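NDP-rhamnosyltransferase (Saccharopolyspora spinosa, PDB 3TSA) is a glycosyltransferase of the GT-B fold, built from two Rossmann-like domains that face each other across a cleft. Local coordinates at residues D121-I126 with G150-R155; L140-V145 with S189-G194; D180-S185 with T298-T303. One frame throughout, in Å; residues are numbered along the deposited sequence.

Three contacts follow one another along the chain, each overlapping the next. From the N terminus, the turn that begins at the end of strand 117-121 is met by the start of helix 151-166, and contact 1 closes a loop holding most of helix 125-133 and strand 138-141. Contact 2 opens inside that loop, at 140-145, and closes at 189-194, so the two cross. Contact 3 opens within contact 2, at 180-185, but closes far along the chain on helix 296-304; it crosses contact 2 and lies in series with contact 1. Contacts 1 and 2 touch within the N-terminal domain, joining neighbouring strands, loops and helices, whereas contact 3 joins it to the C-terminal domain.

Contact 1 (D121-I126 with G150-R155); sequences DVCALI and GPFSDR
Phe-152 sets its CG anti to the backbone N (chi1 177°), which carries the ring off the first turn of helix 151-166, while Leu-125 turns its CG anti to its own carbonyl carbon and comes to meet the ring from the opposite direction. The encounter centres on the far carbon of the ring: CD1 of Leu-125 is 4.1 Å from CZ of Phe-152, and the other methyl, CD2, is equally close to CE1. Cys-123 approaches the same ring in two ways. Its SG lies 4.6 Å from the centroid of the Phe-152 ring in an oblique sulfur-aromatic contact, and its carbonyl O sits at the ring edge, near the plane, 3.9 Å from CZ of Phe-152. Cys-123 belongs to a type I turn from Asp-121 to Ala-124, just before Leu-125; the turn is stiffened by an Asx turn in which Cys-123 N donates to Asp-121 OD1 over 2.8 Å, from above the carboxylate plane. OD2 of Asp-121 is held in turn by His-14 and by the backbone N of Leu-9. Ala-92 of helix 82-113 also touches Phe-152. Dispersion probably dominates between the two segments, with at most a weak polar share from the sulfur and from a carbonyl oxygen that the ring edge meets from the side, whereas the stronger polar bonds serve to shape the turn.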
loop_
_atom_site.group_PDB
_atom_site.type_symbol
_atom_site.label_atom_id
_atom_site.label_comp_id
_atom_site.label_asym_id
_atom_site.label_seq_id
_atom_site.Cartn_x
_atom_site.Cartn_y
_atom_site.Cartn_z
ATOM N N ASP A 121 -7.663 -16.377 -4.220
ATOM C CA ASP A 121 -6.549 -17.111 -4.828
ATOM C C ASP A 121 -7.045 -18.429 -5.466
ATOM O O ASP A 121 -7.866 -19.124 -4.878
ATOM C CB ASP A 121 -5.567 -17.355 -3.679
ATOM C CG ASP A 121 -4.373 -18.280 -4.005
ATOM O OD1 ASP A 121 -4.331 -19.138 -4.895
ATOM O OD2 ASP A 121 -3.426 -18.197 -3.175
ATOM N N VAL A 122 -6.527 -18.784 -6.658
ATOM C CA VAL A 122 -6.979 -20.022 -7.339
ATOM C C VAL A 122 -6.948 -21.226 -6.466
ATOM O O VAL A 122 -7.861 -22.065 -6.567
ATOM C CB VAL A 122 -6.166 -20.321 -8.641
ATOM C CG1 VAL A 122 -6.336 -21.731 -9.013
ATOM C CG2 VAL A 122 -6.790 -19.500 -9.766
ATOM N N CYS A 123 -5.943 -21.348 -5.599
ATOM C CA CYS A 123 -5.893 -22.488 -4.669
ATOM C C CYS A 123 -6.650 -22.326 -3.345
ATOM O O CYS A 123 -6.815 -23.318 -2.620
ATOM C CB CYS A 123 -4.485 -22.745 -4.298
ATOM S SG CYS A 123 -3.523 -23.399 -5.732
ATOM N N ALA A 124 -7.168 -21.125 -3.046
ATOM C CA ALA A 124 -7.849 -20.950 -1.770
ATOM C C ALA A 124 -9.303 -21.408 -1.895
ATOM O O ALA A 124 -10.228 -20.611 -2.074
ATOM C CB ALA A 124 -7.732 -19.490 -1.301
ATOM N N LEU A 125 -9.499 -22.739 -1.849
ATOM C CA LEU A 125 -10.783 -23.322 -2.052
ATOM C C LEU A 125 -11.859 -22.812 -1.135
ATOM O O LEU A 125 -13.004 -22.786 -1.562
ATOM C CB LEU A 125 -10.703 -24.854 -1.938
ATOM C CG LEU A 125 -9.718 -25.520 -2.924
ATOM C CD1 LEU A 125 -9.590 -27.016 -2.576
ATOM C CD2 LEU A 125 -10.272 -25.248 -4.292
ATOM N N ILE A 126 -11.510 -22.423 0.093
ATOM C CA ILE A 126 -12.520 -21.791 0.961
ATOM C C ILE A 126 -13.267 -20.654 0.269
ATOM O O ILE A 126 -14.488 -20.489 0.461
ATOM C CB ILE A 126 -11.891 -21.290 2.275
ATOM C CG1 ILE A 126 -12.969 -20.592 3.163
ATOM C CG2 ILE A 126 -10.800 -20.273 2.002
ATOM C CD1 ILE A 126 -14.110 -21.471 3.543
ATOM N N GLY A 150 -4.799 -30.544 -13.099
ATOM C CA GLY A 150 -5.507 -31.998 -13.201
ATOM C C GLY A 150 -6.043 -32.619 -11.907
ATOM O O GLY A 150 -7.220 -32.471 -11.440
ATOM N N PRO A 151 -5.140 -33.281 -11.274
ATOM C CA PRO A 151 -5.222 -33.862 -9.942
ATOM C C PRO A 151 -5.742 -32.911 -8.874
ATOM O O PRO A 151 -6.648 -33.291 -8.124
ATOM C CB PRO A 151 -3.801 -34.336 -9.653
ATOM C CG PRO A 151 -2.984 -33.871 -10.823
ATOM C CD PRO A 151 -3.869 -33.558 -11.951
ATOM N N PHE A 152 -5.257 -31.669 -8.832
ATOM C CA PHE A 152 -5.706 -30.726 -7.783
ATOM C C PHE A 152 -7.199 -30.389 -7.959
ATOM O O PHE A 152 -7.992 -30.501 -7.006
ATOM C CB PHE A 152 -4.822 -29.447 -7.739
ATOM C CG PHE A 152 -5.291 -28.418 -6.716
ATOM C CD1 PHE A 152 -6.376 -27.576 -7.027
ATOM C CD2 PHE A 152 -4.664 -28.298 -5.466
ATOM C CE1 PHE A 152 -6.840 -26.618 -6.118
ATOM C CE2 PHE A 152 -5.141 -27.335 -4.527
ATOM C CZ PHE A 152 -6.214 -26.505 -4.873
ATOM N N SER A 153 -7.592 -29.981 -9.142
ATOM C CA SER A 153 -8.941 -29.516 -9.305
ATOM C C SER A 153 -9.919 -30.705 -9.164
ATOM O O SER A 153 -11.028 -30.549 -8.576
ATOM C CB SER A 153 -9.043 -28.879 -10.665
ATOM O OG SER A 153 -10.398 -28.693 -10.962
ATOM N N ASP A 154 -9.498 -31.881 -9.619
ATOM C CA ASP A 154 -10.364 -33.072 -9.488
ATOM C C ASP A 154 -10.575 -33.455 -8.034
ATOM O O ASP A 154 -11.702 -33.877 -7.675
ATOM C CB ASP A 154 -9.730 -34.255 -10.213
ATOM C CG ASP A 154 -10.005 -34.222 -11.728
ATOM O OD1 ASP A 154 -10.769 -33.347 -12.232
ATOM O OD2 ASP A 154 -9.408 -35.059 -12.428
ATOM N N ARG A 155 -9.519 -33.413 -7.225
ATOM C CA ARG A 155 -9.629 -33.711 -5.782
ATOM C C ARG A 155 -10.439 -32.667 -5.066
ATOM O O ARG A 155 -11.240 -32.972 -4.182
ATOM C CB ARG A 155 -8.212 -33.888 -5.208
ATOM C CG ARG A 155 -8.118 -34.302 -3.722
ATOM C CD ARG A 155 -8.766 -35.733 -3.530
ATOM N NE ARG A 155 -8.643 -36.026 -2.120
ATOM C CZ ARG A 155 -9.232 -37.041 -1.480
ATOM N NH1 ARG A 155 -10.049 -37.881 -2.120
ATOM N NH2 ARG A 155 -8.980 -37.181 -0.183
#

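Contact 2 (L140-V145 with S189-G194)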
loop_
_atom_site.group_PDB
_atom_site.type_symbol
_atom_site.label_atom_id
_atom_site.label_comp_id
_atom_site.label_asym_id
_atom_site.label_seq_id
_atom_site.Cartn_x
_atom_site.Cartn_y
_atom_site.Cartn_z
ATOM N N LEU A 140 -11.560 -15.432 -9.436
ATOM C CA LEU A 140 -10.358 -16.156 -9.049
ATOM C C LEU A 140 -9.128 -15.344 -9.531
ATOM O O LEU A 140 -9.162 -14.674 -10.570
ATOM C CB LEU A 140 -10.298 -17.593 -9.687
ATOM C CG LEU A 140 -11.160 -18.652 -8.996
ATOM C CD1 LEU A 140 -10.683 -20.051 -9.506
ATOM C CD2 LEU A 140 -11.115 -18.535 -7.459
ATOM N N HIS A 141 -8.037 -15.430 -8.769
ATOM C CA HIS A 141 -6.773 -14.761 -9.150
ATOM C C HIS A 141 -5.586 -15.724 -9.194
ATOM O O HIS A 141 -5.206 -16.288 -8.164
ATOM C CB HIS A 141 -6.483 -13.638 -8.127
ATOM C CG HIS A 141 -5.451 -12.665 -8.592
ATOM N ND1 HIS A 141 -4.105 -12.935 -8.488
ATOM C CD2 HIS A 141 -5.552 -11.448 -9.188
ATOM C CE1 HIS A 141 -3.418 -11.922 -8.996
ATOM N NE2 HIS A 141 -4.264 -11.016 -9.443
ATOM N N ARG A 142 -4.970 -15.875 -10.364
ATOM C CA ARG A 142 -3.748 -16.638 -10.485
ATOM C C ARG A 142 -2.583 -15.797 -10.015
ATOM O O ARG A 142 -2.514 -14.593 -10.297
ATOM C CB ARG A 142 -3.517 -16.996 -11.954
ATOM C CG ARG A 142 -4.488 -18.093 -12.345
ATOM C CD ARG A 142 -4.437 -18.367 -13.855
ATOM N NE ARG A 142 -5.278 -19.593 -14.092
ATOM C CZ ARG A 142 -5.961 -19.761 -15.242
ATOM N NH1 ARG A 142 -5.827 -18.874 -16.277
ATOM N NH2 ARG A 142 -6.786 -20.831 -15.365
ATOM N N TRP A 143 -1.642 -16.450 -9.333
ATOM C CA TRP A 143 -0.380 -15.725 -9.028
ATOM C C TRP A 143 0.621 -15.812 -10.182
ATOM O O TRP A 143 1.589 -15.019 -10.263
ATOM C CB TRP A 143 0.207 -16.241 -7.712
ATOM C CG TRP A 143 0.646 -17.674 -7.900
ATOM C CD1 TRP A 143 1.835 -18.083 -8.408
ATOM C CD2 TRP A 143 -0.161 -18.820 -7.766
ATOM N NE1 TRP A 143 1.853 -19.447 -8.544
ATOM C CE2 TRP A 143 0.640 -19.937 -8.155
ATOM C CE3 TRP A 143 -1.462 -19.043 -7.290
ATOM C CZ2 TRP A 143 0.177 -21.239 -8.122
ATOM C CZ3 TRP A 143 -1.938 -20.349 -7.251
ATOM C CH2 TRP A 143 -1.105 -21.447 -7.674
ATOM N N GLY A 144 0.408 -16.760 -11.089
ATOM C CA GLY A 144 1.356 -16.950 -12.186
ATOM C C GLY A 144 1.010 -18.227 -12.975
ATOM O O GLY A 144 -0.120 -18.392 -13.377
ATOM N N VAL A 145 2.003 -19.091 -13.192
ATOM C CA VAL A 145 1.749 -20.391 -13.859
ATOM C C VAL A 145 0.805 -21.195 -12.952
ATOM O O VAL A 145 0.961 -21.185 -11.706
ATOM C CB VAL A 145 3.067 -21.141 -14.114
ATOM C CG1 VAL A 145 2.774 -22.531 -14.681
ATOM C CG2 VAL A 145 3.914 -20.350 -15.114
ATOM N N SER A 189 -0.582 -25.481 -20.375
ATOM C CA SER A 189 -1.536 -25.707 -21.461
ATOM C C SER A 189 -2.922 -26.071 -20.983
ATOM O O SER A 189 -3.894 -25.754 -21.662
ATOM C CB SER A 189 -1.002 -26.760 -22.454
ATOM O OG SER A 189 -0.685 -27.981 -21.808
ATOM N N ASP A 190 -3.067 -26.708 -19.827
ATOM C CA ASP A 190 -4.392 -27.111 -19.357
ATOM C C ASP A 190 -5.106 -26.194 -18.392
ATOM O O ASP A 190 -6.188 -26.538 -17.831
ATOM C CB ASP A 190 -4.345 -28.574 -18.805
ATOM C CG ASP A 190 -3.485 -28.706 -17.636
ATOM O OD1 ASP A 190 -2.855 -27.698 -17.206
ATOM O OD2 ASP A 190 -3.427 -29.839 -17.102
ATOM N N ALA A 191 -4.578 -24.984 -18.229
ATOM C CA ALA A 191 -5.255 -24.002 -17.397
ATOM C C ALA A 191 -6.411 -23.350 -18.183
ATOM O O ALA A 191 -6.167 -22.875 -19.299
ATOM C CB ALA A 191 -4.190 -22.895 -16.978
ATOM N N PRO A 192 -7.625 -23.323 -17.609
ATOM C CA PRO A 192 -8.799 -22.742 -18.263
ATOM C C PRO A 192 -8.513 -21.308 -18.624
ATOM O O PRO A 192 -7.651 -20.676 -17.963
ATOM C CB PRO A 192 -9.839 -22.792 -17.122
ATOM C CG PRO A 192 -9.624 -24.095 -16.536
ATOM C CD PRO A 192 -8.039 -23.931 -16.325
ATOM N N GLN A 193 -9.179 -20.746 -19.632
ATOM C CA GLN A 193 -8.900 -19.366 -20.028
ATOM C C GLN A 193 -9.189 -18.345 -18.869
ATOM O O GLN A 193 -10.171 -18.469 -18.120
ATOM C CB GLN A 193 -9.713 -18.985 -21.271
ATOM C CG GLN A 193 -9.469 -17.537 -21.751
ATOM C CD GLN A 193 -10.315 -17.173 -22.908
ATOM O OE1 GLN A 193 -10.880 -18.060 -23.574
ATOM N NE2 GLN A 193 -10.435 -15.856 -23.182
ATOM N N GLY A 194 -8.287 -17.404 -18.681
ATOM C CA GLY A 194 -8.520 -16.325 -17.729
ATOM C C GLY A 194 -8.270 -14.974 -18.396
ATOM O O GLY A 194 -7.534 -14.851 -19.399
#
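Arg-142 and Gly-194 mark the nearest approach of the two backbones, yet their CA atoms are still 8.7 Å apart. Segment 140-145 leaves the end of strand 138-141 and stays extended through Arg-142 before bending at Trp-143; segment 189-194 has no regular structure and runs extended from Ala-191 onward. A single long side chain spans the gap. The CG of Arg-142 stands anti to the carbonyl carbon (chi1 -74°), and the chain is then stretched from CG to NE, which delivers the guanidinium to the carbonyl of Pro-192. Both terminal nitrogens turn to that one oxygen. Arg-142 NH2 donates to Pro-192 O over 2.7 Å with an angle of 153° at the hydrogen, while the bond from Arg-142 NH1 to the same atom, at 3.1 Å, is weak. The oxygen lies almost in the guanidinium plane, although the donor NH2 is tilted 21° from the plane of the carbonyl. Over one face of the group, offset toward its rim, rests Ala-191 CB, 3.7 Å from Arg-142 NH2; Pro-192 CD comes to 3.5 Å from the same nitrogen. Two acids also grip the group: NE forms a salt bridge with Asp-146, and NH1 with Asp-180, so that a buried cation probably has its charge well balanced and its rotation fixed. In the parallel sheet, strand 177-180 runs between strand 138-141 and the outermost strand 195-196, into which the loop 189-194 leads. Arg-142 and Pro-192 both pack on Ile-178 of that intervening strand, and farther along Val-145 leans on helix 318-327.

Contact 3 (D180-S185 with T298-T303)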
loop_
_atom_site.group_PDB
_atom_site.type_symbol
_atom_site.label_atom_id
_atom_site.label_comp_id
_atom_site.label_asym_id
_atom_site.label_seq_id
_atom_site.Cartn_x
_atom_site.Cartn_y
_atom_site.Cartn_z
ATOM N N ASP A 180 -5.532 -13.505 -14.763
ATOM C CA ASP A 180 -4.272 -14.220 -15.011
ATOM C C ASP A 180 -3.178 -13.221 -15.410
ATOM O O ASP A 180 -3.213 -12.663 -16.543
ATOM C CB ASP A 180 -4.559 -15.248 -16.189
ATOM C CG ASP A 180 -3.435 -16.183 -16.383
ATOM O OD1 ASP A 180 -2.361 -15.981 -15.752
ATOM O OD2 ASP A 180 -3.626 -17.165 -17.180
ATOM N N PRO A 181 -2.123 -13.044 -14.547
ATOM C CA PRO A 181 -1.023 -12.181 -14.894
ATOM C C PRO A 181 0.139 -12.941 -15.613
ATOM O O PRO A 181 1.144 -12.342 -15.994
ATOM C CB PRO A 181 -0.546 -11.701 -13.520
ATOM C CG PRO A 181 -0.678 -12.988 -12.604
ATOM C CD PRO A 181 -2.043 -13.603 -13.171
ATOM N N CYS A 182 0.006 -14.263 -15.775
ATOM C CA CYS A 182 1.058 -14.971 -16.483
ATOM C C CYS A 182 1.162 -14.644 -17.996
ATOM O O CYS A 182 0.152 -14.599 -18.684
ATOM C CB CYS A 182 0.770 -16.499 -16.314
ATOM S SG CYS A 182 2.119 -17.555 -16.936
ATOM N N PRO A 183 2.375 -14.377 -18.500
ATOM C CA PRO A 183 2.557 -14.222 -19.931
ATOM C C PRO A 183 1.859 -15.416 -20.632
ATOM O O PRO A 183 2.100 -16.559 -20.274
ATOM C CB PRO A 183 4.091 -14.236 -20.069
ATOM C CG PRO A 183 4.585 -13.678 -18.740
ATOM C CD PRO A 183 3.652 -14.278 -17.744
ATOM N N PRO A 184 0.895 -15.197 -21.589
ATOM C CA PRO A 184 0.144 -16.364 -22.106
ATOM C C PRO A 184 1.015 -17.444 -22.709
ATOM O O PRO A 184 0.648 -18.615 -22.627
ATOM C CB PRO A 184 -0.742 -15.756 -23.198
ATOM C CG PRO A 184 -1.099 -14.357 -22.531
ATOM C CD PRO A 184 0.253 -13.894 -21.904
ATOM N N SER A 185 2.164 -17.076 -23.308
ATOM C CA SER A 185 3.016 -18.115 -23.971
ATOM C C SER A 185 3.583 -19.040 -22.900
ATOM O O SER A 185 4.007 -20.144 -23.248
ATOM C CB SER A 185 4.186 -17.512 -24.784
ATOM O OG SER A 185 5.085 -16.843 -23.889
ATOM N N THR A 298 9.554 -12.745 -7.978
ATOM C CA THR A 298 10.954 -12.552 -8.441
ATOM C C THR A 298 10.982 -12.725 -9.955
ATOM O O THR A 298 11.522 -11.856 -10.692
ATOM C CB THR A 298 11.878 -13.480 -7.722
ATOM O OG1 THR A 298 11.934 -13.080 -6.312
ATOM C CG2 THR A 298 13.298 -13.445 -8.398
ATOM N N ALA A 299 10.385 -13.825 -10.421
ATOM C CA ALA A 299 10.517 -14.170 -11.872
ATOM C C ALA A 299 9.732 -13.214 -12.766
ATOM O O ALA A 299 10.223 -12.828 -13.837
ATOM C CB ALA A 299 10.087 -15.623 -12.104
ATOM N N PHE A 300 8.510 -12.853 -12.367
ATOM C CA PHE A 300 7.732 -11.967 -13.195
ATOM C C PHE A 300 8.324 -10.551 -13.156
ATOM O O PHE A 300 8.220 -9.815 -14.141
ATOM C CB PHE A 300 6.246 -11.971 -12.773
ATOM C CG PHE A 300 5.478 -13.179 -13.219
ATOM C CD1 PHE A 300 6.082 -14.325 -13.774
ATOM C CD2 PHE A 300 4.123 -13.179 -13.047
ATOM C CE1 PHE A 300 5.262 -15.467 -14.184
ATOM C CE2 PHE A 300 3.336 -14.240 -13.493
ATOM C CZ PHE A 300 3.924 -15.406 -14.016
ATOM N N THR A 301 8.975 -10.169 -12.046
ATOM C CA THR A 301 9.603 -8.851 -12.001
ATOM C C THR A 301 10.766 -8.868 -12.980
ATOM O O THR A 301 10.933 -7.924 -13.757
ATOM C CB THR A 301 10.087 -8.498 -10.595
ATOM O OG1 THR A 301 8.954 -8.320 -9.748
ATOM C CG2 THR A 301 10.924 -7.247 -10.568
ATOM N N ALA A 302 11.601 -9.939 -12.924
ATOM C CA ALA A 302 12.684 -10.074 -13.866
ATOM C C ALA A 302 12.117 -10.037 -15.321
ATOM O O ALA A 302 12.652 -9.288 -16.164
ATOM C CB ALA A 302 13.522 -11.340 -13.608
ATOM N N THR A 303 11.067 -10.813 -15.578
ATOM C CA THR A 303 10.569 -11.009 -16.969
ATOM C C THR A 303 10.009 -9.648 -17.460
ATOM O O THR A 303 10.363 -9.182 -18.565
ATOM C CB THR A 303 9.518 -12.097 -16.981
ATOM O OG1 THR A 303 10.214 -13.292 -16.700
ATOM C CG2 THR A 303 8.924 -12.250 -18.397
#
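The ring of Phe-300 projects from helix 296-304 into a run of backbone and prolines; Pro-183 lies over one face of it, while Cys-182 and Pro-181 meet it at a slant. The CD of Pro-183 is offset toward the rim, 4.2 Å from the centroid of the Phe-300 ring and 25° off its normal, a CH-pi contact. Cys-182 has its CA 3.8 Å and its SG 4.1 Å from Phe-300 CZ, the sulfur making a sulfur-aromatic contact well off the ring normal. The SG reaches this place because it is anti to the backbone N (chi1 -172°). Pro-181 adds its carbonyl O, also oblique, at 3.8 Å from CE2 of Phe-300. An Asx turn, Cys-182 N donating to Asp-180 OD1 over 2.9 Å, shapes the start of the loop; OD2 of Asp-180 also accepts from Gln-187. Tyr-321 of helix 318-327 touches Phe-300 as well, and Ile-370 of helix 358-371 touches Pro-183. The loop follows strand 177-180 of the N-terminal sheet, and the helix belongs to the C-terminal domain. The contact is thus part of the buried interface between the two Rossmann-like domains of a GT-B fold.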